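Local coordinates for putative hemin storage protein (Bordetella bronchiseptica, PDB 6AU1) that cleaves deacetylated poly-beta-1,6-N-acetyl-D-glucosamine through the glycoside hydrolase domain described here, and can thereby disrupt bacterial biofilms, at residues M229-N234 / K258-V263; E7-V12 / I298-A303; N234-P239 / Y249-P254; V140-Y145 / T213-H218. All blocks are in the same frame, centred on the assembly; numbering follows the deposited sequence.

Interaction 1 of 4, residues M229-N234 / K258-V263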
# COMPACT_ATOMS: atom_id res chain seq x y z
N MET A 229 -15.80 4.07 -6.72
CA MET A 229 -14.43 4.24 -6.25
C MET A 229 -13.84 2.88 -5.89
O MET A 229 -14.18 2.29 -4.86
CB MET A 229 -14.39 5.19 -5.04
CG MET A 229 -13.01 5.40 -4.42
SD MET A 229 -11.78 6.12 -5.54
CE MET A 229 -12.67 7.51 -6.20
N VAL A 230 -12.96 2.38 -6.75
CA VAL A 230 -12.33 1.08 -6.55
C VAL A 230 -11.27 1.17 -5.46
O VAL A 230 -10.56 2.17 -5.39
CB VAL A 230 -11.67 0.58 -7.85
CG1 VAL A 230 -11.16 -0.84 -7.68
CG2 VAL A 230 -12.66 0.67 -9.00
N VAL A 231 -11.17 0.16 -4.61
CA VAL A 231 -10.11 0.17 -3.60
C VAL A 231 -9.27 -1.10 -3.60
O VAL A 231 -9.76 -2.22 -3.78
CB VAL A 231 -10.68 0.39 -2.16
CG1 VAL A 231 -11.33 1.78 -2.05
CG2 VAL A 231 -11.66 -0.72 -1.76
N ALA A 232 -7.97 -0.91 -3.39
CA ALA A 232 -7.03 -2.01 -3.21
C ALA A 232 -6.24 -1.75 -1.94
O ALA A 232 -6.15 -0.61 -1.48
CB ALA A 232 -6.09 -2.13 -4.41
N ARG A 233 -5.66 -2.80 -1.37
CA ARG A 233 -4.77 -2.61 -0.22
C ARG A 233 -3.57 -3.54 -0.34
O ARG A 233 -3.72 -4.69 -0.74
CB ARG A 233 -5.52 -2.85 1.10
CG ARG A 233 -4.63 -2.64 2.36
CD ARG A 233 -5.47 -2.59 3.64
NE ARG A 233 -4.63 -2.73 4.83
CZ ARG A 233 -5.10 -3.07 6.03
NH1 ARG A 233 -6.41 -3.28 6.21
NH2 ARG A 233 -4.25 -3.23 7.05
N ASN A 234 -2.38 -3.03 -0.00
CA ASN A 234 -1.18 -3.87 0.05
C ASN A 234 -1.26 -4.90 1.17
O ASN A 234 -1.58 -4.56 2.32
CB ASN A 234 0.08 -3.02 0.27
CG ASN A 234 0.51 -2.26 -0.96
OD1 ASN A 234 0.82 -1.08 -0.87
ND2 ASN A 234 0.58 -2.94 -2.11
N LYS A 258 -12.60 -10.10 1.39
CA LYS A 258 -14.00 -9.79 1.65
C LYS A 258 -14.29 -8.30 1.54
O LYS A 258 -15.44 -7.90 1.31
CB LYS A 258 -14.40 -10.29 3.04
CG LYS A 258 -14.65 -11.78 3.12
CD LYS A 258 -14.70 -12.27 4.56
CE LYS A 258 -15.69 -11.48 5.39
NZ LYS A 258 -15.74 -11.98 6.80
N SER A 259 -13.26 -7.47 1.68
CA SER A 259 -13.47 -6.04 1.86
C SER A 259 -12.91 -5.14 0.76
O SER A 259 -13.40 -4.02 0.57
CB SER A 259 -12.87 -5.60 3.19
OG SER A 259 -13.33 -6.43 4.25
N TYR A 260 -11.89 -5.59 0.05
CA TYR A 260 -11.30 -4.75 -1.00
C TYR A 260 -11.65 -5.28 -2.38
O TYR A 260 -11.89 -6.48 -2.54
CB TYR A 260 -9.78 -4.64 -0.83
CG TYR A 260 -9.41 -4.06 0.52
CD1 TYR A 260 -9.56 -2.70 0.76
CD2 TYR A 260 -8.97 -4.88 1.55
CE1 TYR A 260 -9.25 -2.17 2.00
CE2 TYR A 260 -8.67 -4.36 2.79
CZ TYR A 260 -8.81 -3.01 3.01
OH TYR A 260 -8.53 -2.49 4.25
N ASP A 261 -11.68 -4.40 -3.37
CA ASP A 261 -11.93 -4.86 -4.73
C ASP A 261 -10.76 -5.69 -5.22
O ASP A 261 -10.95 -6.71 -5.89
CB ASP A 261 -12.17 -3.68 -5.65
CG ASP A 261 -13.39 -2.90 -5.27
OD1 ASP A 261 -14.50 -3.44 -5.46
OD2 ASP A 261 -13.24 -1.77 -4.77
N PHE A 262 -9.56 -5.25 -4.86
CA PHE A 262 -8.34 -5.97 -5.19
C PHE A 262 -7.41 -6.03 -4.01
O PHE A 262 -7.33 -5.09 -3.21
CB PHE A 262 -7.62 -5.32 -6.37
CG PHE A 262 -8.41 -5.37 -7.64
CD1 PHE A 262 -8.60 -6.57 -8.31
CD2 PHE A 262 -9.00 -4.22 -8.15
CE1 PHE A 262 -9.33 -6.62 -9.48
CE2 PHE A 262 -9.73 -4.27 -9.31
CZ PHE A 262 -9.90 -5.47 -9.98
N VAL A 263 -6.72 -7.15 -3.89
CA VAL A 263 -5.68 -7.32 -2.87
C VAL A 263 -4.34 -7.20 -3.56
O VAL A 263 -4.04 -8.01 -4.46
CB VAL A 263 -5.80 -8.69 -2.17
CG1 VAL A 263 -4.63 -8.89 -1.21
CG2 VAL A 263 -7.12 -8.79 -1.44
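Neighbouring parallel strands of a beta/alpha-barrel wall, 230-235 and 262-266, begin their pairing here, and the turn that leads into the second strand also contributes to the grip. The carboxylate of Asp261 acts as a stand-in for a strand carbonyl: its OD2 accepts the backbone N-H of Val231 at 2.8 Å from N, nearly straight at 170°, through the anti lone pair. One residue on, the regular ladder takes over. Val231 O receives Phe262 N at 3.2 Å, in the carbonyl plane, and also a weak bond from Asp261 N; the next rung, Arg233 N to Phe262 O, is weak as well. Successive rungs place alternate side chains on opposite faces of the sheet, as in any TIM-barrel wall. Ala232 CB and Phe262 CB pack on one face, where Val230 CG1 meets the Phe262 ring at CD2.

Arg233 and Tyr260 make the most intimate side-chain pair. With CG anti to the backbone N (chi1 -179°) and the chain extended to NE, Arg233 runs obliquely across the phenol: CB sits over the ring centre, 3.7 Å from the Tyr260 centroid, a CH-pi contact. Its NH1 then reaches Tyr260 OH at 3.0 Å, with that oxygen lying in the guanidinium plane and the two flat groups almost perpendicular. Ser259 CB lies toward the rim of the other ring face, and Val231 CG2 touches the edge at CD1. The polar ends have further partners: Arg233 NH2 bonds to Ala163 O, and Tyr260 OH to Thr213 OG1.

Interaction 2 of 4, residues E7-V12 / I298-A303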
# COMPACT_ATOMS: atom_id res chain seq x y z
N GLU A 7 -6.24 -7.47 -14.33
CA GLU A 7 -5.47 -6.30 -13.92
C GLU A 7 -4.00 -6.52 -14.20
O GLU A 7 -3.45 -7.58 -13.91
CB GLU A 7 -5.67 -5.97 -12.44
CG GLU A 7 -7.08 -5.50 -12.09
CD GLU A 7 -7.47 -4.20 -12.79
OE1 GLU A 7 -6.65 -3.26 -12.82
OE2 GLU A 7 -8.59 -4.14 -13.33
N ARG A 8 -3.38 -5.51 -14.79
CA ARG A 8 -1.95 -5.51 -15.02
C ARG A 8 -1.50 -4.14 -14.58
O ARG A 8 -1.86 -3.15 -15.22
CB ARG A 8 -1.62 -5.77 -16.50
CG ARG A 8 -2.16 -7.10 -17.03
CD ARG A 8 -1.36 -8.26 -16.46
NE ARG A 8 -2.04 -9.56 -16.55
CZ ARG A 8 -2.10 -10.29 -17.66
NH1 ARG A 8 -1.55 -9.83 -18.77
NH2 ARG A 8 -2.74 -11.45 -17.66
N ILE A 9 -0.79 -4.06 -13.47
CA ILE A 9 -0.58 -2.74 -12.89
C ILE A 9 0.87 -2.35 -12.77
O ILE A 9 1.77 -3.20 -12.76
CB ILE A 9 -1.27 -2.62 -11.51
CG1 ILE A 9 -0.60 -3.52 -10.46
CG2 ILE A 9 -2.77 -2.96 -11.62
CD1 ILE A 9 0.53 -2.83 -9.67
N VAL A 10 1.10 -1.05 -12.71
CA VAL A 10 2.43 -0.50 -12.52
C VAL A 10 2.35 0.47 -11.36
O VAL A 10 1.50 1.36 -11.37
CB VAL A 10 2.96 0.24 -13.78
CG1 VAL A 10 4.36 0.82 -13.52
CG2 VAL A 10 2.98 -0.68 -15.00
N GLN A 11 3.19 0.29 -10.35
CA GLN A 11 3.20 1.22 -9.22
C GLN A 11 4.35 2.21 -9.41
O GLN A 11 5.48 1.82 -9.71
CB GLN A 11 3.31 0.47 -7.90
CG GLN A 11 3.18 1.36 -6.66
CD GLN A 11 2.92 0.55 -5.41
OE1 GLN A 11 2.11 -0.37 -5.41
NE2 GLN A 11 3.60 0.89 -4.33
N VAL A 12 4.05 3.49 -9.23
CA VAL A 12 4.97 4.56 -9.62
C VAL A 12 5.24 5.54 -8.49
O VAL A 12 4.31 6.01 -7.83
CB VAL A 12 4.39 5.34 -10.82
CG1 VAL A 12 5.20 6.59 -11.12
CG2 VAL A 12 4.30 4.42 -12.06
N ILE A 298 -3.94 -9.35 -6.85
CA ILE A 298 -2.92 -8.89 -7.77
C ILE A 298 -1.56 -9.24 -7.19
O ILE A 298 -1.23 -8.81 -6.09
CB ILE A 298 -3.03 -7.38 -8.02
CG1 ILE A 298 -4.41 -7.07 -8.60
CG2 ILE A 298 -1.92 -6.89 -8.94
CD1 ILE A 298 -4.71 -5.59 -8.71
N PHE A 299 -0.80 -10.06 -7.91
CA PHE A 299 0.53 -10.43 -7.45
C PHE A 299 1.49 -9.33 -7.86
O PHE A 299 1.89 -9.24 -9.02
CB PHE A 299 0.94 -11.79 -8.01
CG PHE A 299 0.11 -12.93 -7.47
CD1 PHE A 299 -1.14 -13.21 -8.01
CD2 PHE A 299 0.57 -13.69 -6.41
CE1 PHE A 299 -1.91 -14.23 -7.50
CE2 PHE A 299 -0.19 -14.73 -5.89
CZ PHE A 299 -1.43 -15.00 -6.43
N GLU A 300 1.83 -8.47 -6.90
CA GLU A 300 2.68 -7.33 -7.19
C GLU A 300 4.15 -7.71 -7.02
O GLU A 300 4.61 -7.98 -5.91
CB GLU A 300 2.32 -6.15 -6.29
CG GLU A 300 3.06 -4.89 -6.66
CD GLU A 300 2.46 -3.65 -6.02
OE1 GLU A 300 1.65 -3.78 -5.07
OE2 GLU A 300 2.80 -2.55 -6.48
N LEU A 301 4.87 -7.75 -8.14
CA LEU A 301 6.25 -8.21 -8.17
C LEU A 301 7.21 -7.06 -7.97
O LEU A 301 6.82 -5.90 -8.14
CB LEU A 301 6.54 -8.88 -9.52
CG LEU A 301 5.59 -10.02 -9.89
CD1 LEU A 301 5.74 -10.36 -11.35
CD2 LEU A 301 5.91 -11.24 -9.02
N GLN A 302 8.45 -7.35 -7.61
CA GLN A 302 9.42 -6.26 -7.48
C GLN A 302 10.31 -6.17 -8.71
O GLN A 302 10.79 -7.19 -9.21
CB GLN A 302 10.26 -6.41 -6.21
CG GLN A 302 11.18 -7.62 -6.16
CD GLN A 302 11.84 -7.78 -4.79
OE1 GLN A 302 11.54 -8.72 -4.06
NE2 GLN A 302 12.75 -6.86 -4.45
N ALA A 303 10.51 -4.95 -9.19
CA ALA A 303 11.37 -4.70 -10.34
C ALA A 303 12.74 -4.17 -9.91
O ALA A 303 13.65 -4.01 -10.73
CB ALA A 303 10.71 -3.72 -11.30
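Strands 8-12 and 297-305 flank strand 332-335 in the wall of the beta/alpha-barrel and meet through side chains, without sharing a backbone hydrogen bond. Strand 332-335 pairs in parallel with both. The short strand axes approach to 8.4 Å and run in broadly the same direction, 40° apart.

The apolar contacts lie toward the strand starts. Ile298 carries CG1 beside its backbone N and CG2 anti to it (chi1 -59°), and the two branches serve different partners. CG2 meets Ile9 CG1 at 3.9 Å, whereas CD1, at the tip of the longer branch, lies 3.9 Å from Glu7 CB. Ile9 holds CG1 in the crowded position between the backbone N and the carbonyl carbon, and its side chain crosses Ile298 obliquely. Glu7 starts toward Ile298 but bends at chi2 (-62°), which carries its carboxylate away to Ser42, where OE1 is hydrogen-bonded. Tyr45 and Phe262 also pack on Ile298, Phe262 through its CB.

Farther along, the contact turns polar. Glu300 is extended, with CG anti to the backbone N, and its carboxylate extends toward strand 8-12, where the side chain of Gln11 crosses it at about a right angle. Glu300 OE1 takes a weak hydrogen bond from Asn234 ND2, and Tyr335 packs against both Glu300 and Gln11. One carboxylate oxygen touches both neighbours on strand 8-12: Glu300 OE2 lies 3.9 Å from Ile9 CD1 and 3.4 Å from Gln11 CB.

Interaction 3 of 4, residues N234-P239 / Y249-P254. With EDO (1,2-ethanediol), chain G.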
# COMPACT_ATOMS: atom_id res chain seq x y z
N ASN A 234 -2.38 -3.03 -0.00
CA ASN A 234 -1.18 -3.87 0.05
C ASN A 234 -1.26 -4.90 1.17
O ASN A 234 -1.58 -4.56 2.32
CB ASN A 234 0.08 -3.02 0.27
CG ASN A 234 0.51 -2.26 -0.96
OD1 ASN A 234 0.82 -1.08 -0.87
ND2 ASN A 234 0.58 -2.94 -2.11
N LEU A 235 -0.93 -6.14 0.83
CA LEU A 235 -0.90 -7.24 1.78
C LEU A 235 0.48 -7.87 1.76
O LEU A 235 1.02 -8.19 0.69
CB LEU A 235 -1.97 -8.29 1.41
CG LEU A 235 -2.00 -9.61 2.20
CD1 LEU A 235 -2.26 -9.35 3.68
CD2 LEU A 235 -3.06 -10.52 1.61
N TYR A 236 1.06 -8.05 2.94
CA TYR A 236 2.34 -8.75 3.07
C TYR A 236 2.18 -10.25 2.82
O TYR A 236 1.13 -10.83 3.07
CB TYR A 236 2.92 -8.52 4.46
CG TYR A 236 3.64 -7.21 4.62
CD1 TYR A 236 4.96 -7.06 4.18
CD2 TYR A 236 3.02 -6.11 5.21
CE1 TYR A 236 5.63 -5.86 4.33
CE2 TYR A 236 3.70 -4.90 5.36
CZ TYR A 236 5.00 -4.79 4.92
OH TYR A 236 5.67 -3.59 5.07
N ALA A 237 3.25 -10.89 2.35
CA ALA A 237 3.20 -12.31 2.01
C ALA A 237 3.17 -13.22 3.24
O ALA A 237 2.60 -14.31 3.17
CB ALA A 237 4.38 -12.69 1.14
N GLN A 238 3.79 -12.82 4.35
CA GLN A 238 3.87 -13.76 5.48
C GLN A 238 2.48 -14.17 6.02
O GLN A 238 2.25 -15.36 6.26
CB GLN A 238 4.76 -13.17 6.60
CG GLN A 238 5.19 -14.19 7.64
CD GLN A 238 6.20 -13.64 8.65
OE1 GLN A 238 6.80 -12.58 8.45
NE2 GLN A 238 6.38 -14.37 9.75
N PRO A 239 1.54 -13.22 6.18
CA PRO A 239 0.19 -13.65 6.61
C PRO A 239 -0.52 -14.61 5.64
O PRO A 239 -1.45 -15.30 6.04
CB PRO A 239 -0.59 -12.33 6.71
CG PRO A 239 0.44 -11.30 6.95
CD PRO A 239 1.66 -11.74 6.19
N TYR A 249 0.95 -8.98 12.23
CA TYR A 249 0.84 -8.09 11.07
C TYR A 249 -0.41 -7.22 11.09
O TYR A 249 -0.39 -6.10 10.57
CB TYR A 249 0.86 -8.90 9.77
CG TYR A 249 2.24 -9.23 9.24
CD1 TYR A 249 2.95 -10.31 9.74
CD2 TYR A 249 2.82 -8.46 8.22
CE1 TYR A 249 4.21 -10.63 9.25
CE2 TYR A 249 4.08 -8.78 7.72
CZ TYR A 249 4.76 -9.86 8.23
OH TYR A 249 6.02 -10.18 7.75
N GLY A 250 -1.51 -7.73 11.62
CA GLY A 250 -2.75 -6.96 11.57
C GLY A 250 -3.33 -6.94 10.17
O GLY A 250 -4.08 -6.02 9.80
N GLN A 251 -2.99 -7.96 9.38
CA GLN A 251 -3.50 -8.13 8.02
C GLN A 251 -3.88 -9.59 7.82
O GLN A 251 -3.35 -10.46 8.50
CB GLN A 251 -2.45 -7.73 6.98
CG GLN A 251 -1.87 -6.33 7.14
CD GLN A 251 -0.91 -6.00 6.02
OE1 GLN A 251 -0.40 -6.89 5.34
NE2 GLN A 251 -0.66 -4.71 5.81
N SER A 252 -4.78 -9.85 6.87
CA SER A 252 -5.34 -11.19 6.67
C SER A 252 -5.84 -11.34 5.24
O SER A 252 -6.52 -10.46 4.75
CB SER A 252 -6.50 -11.44 7.64
OG SER A 252 -7.32 -12.50 7.21
N LEU A 253 -5.51 -12.45 4.57
CA LEU A 253 -5.96 -12.61 3.19
C LEU A 253 -7.49 -12.79 3.10
O LEU A 253 -8.12 -12.10 2.30
CB LEU A 253 -5.24 -13.78 2.52
CG LEU A 253 -5.70 -14.10 1.09
CD1 LEU A 253 -5.59 -12.86 0.19
CD2 LEU A 253 -4.90 -15.25 0.53
N PRO A 254 -8.09 -13.69 3.91
CA PRO A 254 -9.55 -13.85 3.79
C PRO A 254 -10.33 -12.56 4.06
O PRO A 254 -11.29 -12.27 3.34
CB PRO A 254 -9.88 -14.89 4.87
CG PRO A 254 -8.63 -15.63 5.08
CD PRO A 254 -7.51 -14.68 4.85
C1 EDO G . 6.22 -0.34 5.97
O1 EDO G . 5.22 0.55 5.44
C2 EDO G . 5.68 -1.06 7.20
O2 EDO G . 4.67 -2.00 6.80
O HOH W 1 5.66 -10.64 4.77
O HOH W 2 -4.16 -14.61 6.06
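Pro239 points its CG–CD edge at one face of the Tyr249 ring, and this pair forms the apolar centre of the contact. Its CD stands above the middle of the ring, 3.8 Å from the Tyr249 centroid and close to the ring normal, a CH-pi contact, while CG leans toward the inner end of the ring. Tyr236 approaches from another direction, bringing CB to 3.5 Å from Tyr249 CE2; the two aromatic planes are inclined at 55°. On the other flank Leu235 divides its methyls, CD2 reaching Leu253 CD1 at 3.7 Å and CD1 lying against Gln251, whose extended side chain slides past it in the opposite direction.

Polar groups surround this centre. Gln251 OE1 accepts the backbone N-H of Tyr236 at 3.0 Å from N, almost straight at 175° and in the plane of the amide carbonyl, and Gln251 NE2 donates to Ala163 O, so both ends of the amide are engaged and its rotation is fixed. Tyr249 OH donates to Gln238 OE1 at 2.6 Å, arriving above the carbonyl plane, and accepts from a water that in turn takes the N-H of Gln238. A second water joins Pro239 O to Leu253 N. Tyr236 OH donates to O2 of an ethanediol, probably from the crystallisation liquor, which Asp161 also binds.

The contact closes the beta-to-alpha loop after strand 230-235: Ser252 sits at the N-cap of helix 253-259, its OG making a weak bond to Glu255 N, and Leu235 and Leu253 both pack on Val240 of helix 238-241, with Val288 of helix 277-290 beyond Leu253.

Interaction 4 of 4, residues V140-Y145 / T213-H218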
# COMPACT_ATOMS: atom_id res chain seq x y z
N VAL A 140 -7.95 13.70 11.64
CA VAL A 140 -6.92 14.33 10.82
C VAL A 140 -6.64 13.48 9.58
O VAL A 140 -6.57 14.02 8.47
CB VAL A 140 -5.61 14.56 11.63
CG1 VAL A 140 -4.44 14.86 10.69
CG2 VAL A 140 -5.81 15.69 12.62
N ILE A 141 -6.52 12.16 9.74
CA ILE A 141 -6.32 11.29 8.59
C ILE A 141 -7.51 11.40 7.64
O ILE A 141 -7.35 11.48 6.42
CB ILE A 141 -6.12 9.82 9.01
CG1 ILE A 141 -4.83 9.68 9.82
CG2 ILE A 141 -6.07 8.91 7.79
CD1 ILE A 141 -4.71 8.33 10.55
N SER A 142 -8.71 11.39 8.20
CA SER A 142 -9.92 11.54 7.40
C SER A 142 -9.90 12.82 6.57
O SER A 142 -10.32 12.83 5.40
CB SER A 142 -11.14 11.52 8.32
OG SER A 142 -11.25 10.26 8.96
N GLU A 143 -9.39 13.90 7.16
CA GLU A 143 -9.38 15.18 6.48
C GLU A 143 -8.31 15.23 5.39
O GLU A 143 -8.48 15.89 4.36
CB GLU A 143 -9.19 16.31 7.49
CG GLU A 143 -10.48 16.57 8.30
CD GLU A 143 -10.29 17.55 9.43
OE1 GLU A 143 -9.16 18.00 9.66
OE2 GLU A 143 -11.30 17.87 10.11
N ILE A 144 -7.21 14.53 5.62
CA ILE A 144 -6.17 14.43 4.59
C ILE A 144 -6.73 13.70 3.36
O ILE A 144 -6.51 14.13 2.22
CB ILE A 144 -4.90 13.73 5.14
CG1 ILE A 144 -4.24 14.62 6.19
CG2 ILE A 144 -3.91 13.42 4.01
CD1 ILE A 144 -3.12 13.93 6.98
N TYR A 145 -7.48 12.62 3.59
CA TYR A 145 -8.12 11.90 2.49
C TYR A 145 -9.17 12.77 1.80
O TYR A 145 -9.30 12.73 0.57
CB TYR A 145 -8.74 10.59 2.99
CG TYR A 145 -7.76 9.42 2.95
CD1 TYR A 145 -6.78 9.27 3.92
CD2 TYR A 145 -7.84 8.47 1.95
CE1 TYR A 145 -5.88 8.19 3.89
CE2 TYR A 145 -6.95 7.40 1.89
CZ TYR A 145 -5.98 7.27 2.86
OH TYR A 145 -5.11 6.19 2.78
N THR A 213 -10.27 1.83 6.85
CA THR A 213 -10.07 2.11 5.42
C THR A 213 -11.40 2.22 4.69
O THR A 213 -11.49 2.94 3.71
CB THR A 213 -9.19 1.05 4.71
OG1 THR A 213 -9.84 -0.23 4.71
CG2 THR A 213 -7.79 0.97 5.36
N MET A 214 -12.44 1.54 5.17
CA MET A 214 -13.76 1.68 4.53
C MET A 214 -14.35 3.07 4.81
O MET A 214 -15.06 3.62 3.98
CB MET A 214 -14.72 0.60 5.00
CG MET A 214 -14.33 -0.81 4.57
SD MET A 214 -14.29 -1.01 2.77
CE MET A 214 -12.52 -0.95 2.47
N HIS A 215 -14.04 3.61 5.99
CA HIS A 215 -14.41 4.99 6.33
C HIS A 215 -13.73 5.97 5.38
O HIS A 215 -14.38 6.88 4.85
CB HIS A 215 -14.04 5.29 7.80
CG HIS A 215 -14.14 6.74 8.18
ND1 HIS A 215 -15.35 7.38 8.38
CD2 HIS A 215 -13.18 7.67 8.43
CE1 HIS A 215 -15.12 8.64 8.73
NE2 HIS A 215 -13.82 8.83 8.77
N LEU A 216 -12.43 5.78 5.15
CA LEU A 216 -11.67 6.63 4.24
C LEU A 216 -12.20 6.51 2.81
O LEU A 216 -12.34 7.51 2.10
CB LEU A 216 -10.18 6.26 4.27
CG LEU A 216 -9.54 6.42 5.66
CD1 LEU A 216 -8.11 5.90 5.65
CD2 LEU A 216 -9.59 7.90 6.09
N ARG A 217 -12.50 5.29 2.39
CA ARG A 217 -13.14 5.09 1.09
C ARG A 217 -14.42 5.91 0.95
O ARG A 217 -14.66 6.55 -0.08
CB ARG A 217 -13.47 3.61 0.88
CG ARG A 217 -14.21 3.35 -0.42
CD ARG A 217 -14.84 1.98 -0.40
NE ARG A 217 -15.01 1.48 -1.76
CZ ARG A 217 -15.49 0.28 -2.06
NH1 ARG A 217 -15.86 -0.55 -1.10
NH2 ARG A 217 -15.59 -0.08 -3.34
N HIS A 218 -15.24 5.89 2.00
CA HIS A 218 -16.54 6.57 1.97
C HIS A 218 -16.34 8.08 1.81
O HIS A 218 -17.06 8.74 1.07
CB HIS A 218 -17.34 6.25 3.24
CG HIS A 218 -18.70 6.87 3.26
ND1 HIS A 218 -19.04 7.90 4.12
CD2 HIS A 218 -19.81 6.61 2.53
CE1 HIS A 218 -20.30 8.24 3.91
NE2 HIS A 218 -20.79 7.48 2.96
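Leu216 leaves helix 213-218 pointing at helix 140-145, and nearly everything apolar in this contact belongs to it. Leu216 CB lies 4.0 Å from Tyr145 CD2. From there CG stands anti to the carbonyl carbon (chi1 -60°), and both methyls touch the Tyr145 ring. CD1 continues across the ring face, displaced from the centre toward the rim, and comes within 3.6 Å of Tyr145 CE1; this is a CH-pi contact, the leucine crossing the tyrosine at about a right angle. Leu216 CD2 lies 3.8 Å from Tyr145 CD1 and also reaches the backbone of the opposing helix, where it meets Ser142 CA at 3.9 Å and, beside it, Ile141 CG2 at 4.0 Å.

One edge of the interface is polar. His215 swings its imidazole across with CG anti to the backbone N (chi1 169°), so that NE2 donates to Ser142 OG at 2.9 Å with the hydroxyl oxygen in the ring plane. Ser142 OG is also hydrogen-bonded to His138 O, a helix carbonyl one turn earlier, which fixes the hydroxyl for its histidine partner. The tyrosine is held at its tip as well, through a hydrogen bond from its OH to Pro95 O.

The short helix axes pass 9.6 Å apart at -38°, with Ser142 and Leu216 in closest register. Phe159 of strand 156-159 underlies both Leu216 and Tyr145, an arrangement typical of a TIM barrel, whose neighbouring outer helices pack side by side against the strands they enclose.

In the fold
Interactions 1 and 2 lie in the barrel wall and interaction 3 in the loop that follows strand 230-235, while interaction 4 lies among the outer helices. Asn234 is shared by interactions 1 and 3, and its ND2 reaches Glu300 OE1 of interaction 2 at 3.3 Å. Strand 262-266 carries the ladder onward: Val263 O probably accepts Ile298 N at 2.7 Å, linking interactions 1 and 2, whose centres lie about 14 Å apart. Interaction 4 joins through interaction 1, where Tyr260 OH and Thr213 OG1 are 2.7 Å apart and Arg217 bonds to Met229 O. It stays apart from interaction 2, their centres about 24 Å from each other. The bound ethanediol touches interaction 3, at Tyr236.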